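Local coordinates for uncharacterized protein (Vanderwaltozyma polyspora, PDB 5THE) that probably binds RNA as a budding-yeast Argonaute, of which this chain is the C-terminal lobe with the Piwi domain, at residues His9-Lys14 / Val424-Ile429. Sequence-based numbering, arbitrary orientation.
Sequences HDYGTK and VVDRGI
With CG of Y11 (chi1 -67°) and CG of R427 each set anti to its own carbonyl carbon, and the arginine chain extended from CG to NE, the guanidinium is carried over one face of the tyrosine ring. The pair illustrates how a surface arginine can fasten a loop by cation-pi stacking: CZ of R427 sits 3.9 Å from the centroid of the Y11 ring, and the two planes are inclined by 23°. The overlap is offset toward the CB end of the ring, where R427 NH2 comes to 3.3 Å from Y11 CB. At the ring edge, in its plane, the carbonyl O of D426 meets Y11 CD1 at 3.2 Å. Were the ring cut back to an alanine here, the guanidinium would probably lose its aromatic platform and be freer to swing away, its remaining ties across this contact being to water.

Beside the stack, D426 OD2 accepts the backbone N-H of G12 through its syn lone pair, 2.8 Å from G12 N and nearly straight at 174°. This buried carboxylate is also gripped by a salt bridge from R30 to OD1 and a hydrogen bond from Q469 to OD2, which probably helps to balance its charge. Two waters complete the join: one donates to G12 O and to D426 OD1 (2.6 Å from the water O) while accepting from R427 NE; the other, in the guanidinium plane, bridges R427 NH2 and G12 O.

About 14 Å, nearest atoms, from the bound nucleic acid, a cation-pi stack, a carboxylate-to-backbone hydrogen bond and two bridging waters together tie the loop ahead of strand 16-22 to the turn after strand 423-425, at the margin of the RNase H-like Piwi fold.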
loop_
_atom_site.group_PDB
_atom_site.type_symbol
_atom_site.label_atom_id
_atom_site.label_comp_id
_atom_site.label_asym_id
_atom_site.label_seq_id
_atom_site.Cartn_x
_atom_site.Cartn_y
_atom_site.Cartn_z
ATOM N N HIS A 9 16.765 -22.531 -0.229
ATOM C CA HIS A 9 17.729 -22.764 -1.308
ATOM C C HIS A 9 19.165 -22.529 -0.840
ATOM O O HIS A 9 20.058 -23.348 -1.075
ATOM C CB HIS A 9 17.452 -21.842 -2.506
ATOM C CG HIS A 9 16.052 -21.896 -3.024
ATOM N ND1 HIS A 9 15.583 -21.011 -3.972
ATOM C CD2 HIS A 9 15.020 -22.728 -2.744
ATOM C CE1 HIS A 9 14.323 -21.292 -4.251
ATOM N NE2 HIS A 9 13.957 -22.329 -3.519
ATOM N N ASP A 10 19.382 -21.417 -0.167
ATOM C CA ASP A 10 20.699 -20.890 0.134
ATOM C C ASP A 10 20.516 -19.850 1.235
ATOM O O ASP A 10 19.426 -19.716 1.806
ATOM C CB ASP A 10 21.334 -20.306 -1.128
ATOM C CG ASP A 10 20.561 -19.099 -1.677
ATOM O OD1 ASP A 10 19.445 -18.807 -1.203
ATOM O OD2 ASP A 10 21.085 -18.436 -2.596
ATOM N N TYR A 11 21.577 -19.108 1.517
ATOM C CA TYR A 11 21.559 -17.971 2.419
ATOM C C TYR A 11 22.036 -16.750 1.647
ATOM O O TYR A 11 22.744 -16.869 0.649
ATOM C CB TYR A 11 22.463 -18.213 3.645
ATOM C CG TYR A 11 21.959 -19.311 4.549
ATOM C CD1 TYR A 11 21.029 -19.043 5.543
ATOM C CD2 TYR A 11 22.394 -20.622 4.391
ATOM C CE1 TYR A 11 20.559 -20.043 6.367
ATOM C CE2 TYR A 11 21.934 -21.626 5.218
ATOM C CZ TYR A 11 21.027 -21.329 6.198
ATOM O OH TYR A 11 20.565 -22.331 7.003
ATOM N N GLY A 12 21.653 -15.565 2.112
ATOM C CA GLY A 12 22.136 -14.355 1.482
ATOM C C GLY A 12 23.598 -14.081 1.791
ATOM O O GLY A 12 24.172 -14.549 2.780
ATOM N N THR A 13 24.213 -13.281 0.925
ATOM C CA THR A 13 25.634 -12.966 1.041
ATOM C C THR A 13 25.944 -11.483 1.010
ATOM O O THR A 13 27.048 -11.099 1.417
ATOM C CB THR A 13 26.447 -13.629 -0.090
ATOM O OG1 THR A 13 26.124 -13.010 -1.341
ATOM C CG2 THR A 13 26.184 -15.151 -0.179
ATOM N N LYS A 14 25.040 -10.643 0.520
ATOM C CA LYS A 14 25.372 -9.253 0.244
ATOM C C LYS A 14 25.229 -8.380 1.487
ATOM O O LYS A 14 24.557 -8.732 2.456
ATOM C CB LYS A 14 24.480 -8.719 -0.871
ATOM C CG LYS A 14 24.751 -9.412 -2.200
ATOM C CD LYS A 14 23.877 -8.854 -3.296
ATOM C CE LYS A 14 24.229 -9.490 -4.636
ATOM N NZ LYS A 14 23.347 -8.981 -5.728
ATOM N N VAL A 424 19.320 -7.343 7.452
ATOM C CA VAL A 424 18.787 -8.666 7.160
ATOM C C VAL A 424 19.397 -9.647 8.144
ATOM O O VAL A 424 20.607 -9.609 8.407
ATOM C CB VAL A 424 19.105 -9.122 5.721
ATOM C CG1 VAL A 424 18.373 -10.448 5.414
ATOM C CG2 VAL A 424 18.713 -8.058 4.734
ATOM N N VAL A 425 18.570 -10.546 8.653
ATOM C CA VAL A 425 19.022 -11.680 9.440
ATOM C C VAL A 425 18.384 -12.909 8.805
ATOM O O VAL A 425 17.154 -13.031 8.786
ATOM C CB VAL A 425 18.637 -11.549 10.922
ATOM C CG1 VAL A 425 18.984 -12.825 11.692
ATOM C CG2 VAL A 425 19.350 -10.355 11.553
ATOM N N ASP A 426 19.207 -13.790 8.224
ATOM C CA ASP A 426 18.669 -15.057 7.741
ATOM C C ASP A 426 19.465 -16.236 8.285
ATOM O O ASP A 426 19.421 -17.324 7.711
ATOM C CB ASP A 426 18.577 -15.090 6.208
ATOM C CG ASP A 426 19.941 -15.047 5.497
ATOM O OD1 ASP A 426 20.997 -14.830 6.132
ATOM O OD2 ASP A 426 19.946 -15.221 4.260
ATOM N N ARG A 427 20.178 -16.042 9.396
ATOM C CA ARG A 427 20.875 -17.122 10.071
ATOM C C ARG A 427 20.598 -17.050 11.564
ATOM O O ARG A 427 20.263 -15.990 12.096
ATOM C CB ARG A 427 22.386 -17.058 9.807
ATOM C CG ARG A 427 22.762 -17.439 8.394
ATOM C CD ARG A 427 24.225 -17.461 8.263
ATOM N NE ARG A 427 24.671 -17.597 6.884
ATOM C CZ ARG A 427 24.953 -18.758 6.309
ATOM N NH1 ARG A 427 24.810 -19.887 6.997
ATOM N NH2 ARG A 427 25.376 -18.784 5.052
ATOM N N GLY A 428 20.721 -18.197 12.233
ATOM C CA GLY A 428 20.664 -18.243 13.685
ATOM C C GLY A 428 19.258 -18.295 14.255
ATOM O O GLY A 428 18.893 -19.256 14.933
ATOM N N ILE A 429 18.448 -17.266 14.006
ATOM C CA ILE A 429 17.090 -17.251 14.535
ATOM C C ILE A 429 16.066 -17.675 13.501
ATOM O O ILE A 429 14.871 -17.711 13.810
ATOM C CB ILE A 429 16.730 -15.870 15.106
ATOM C CG1 ILE A 429 16.881 -14.796 14.024
ATOM C CG2 ILE A 429 17.606 -15.556 16.334
ATOM C CD1 ILE A 429 16.256 -13.457 14.412
HETATM O O HOH W 1 23.448 -15.359 5.408
HETATM O O HOH W 2 26.060 -16.493 3.610
#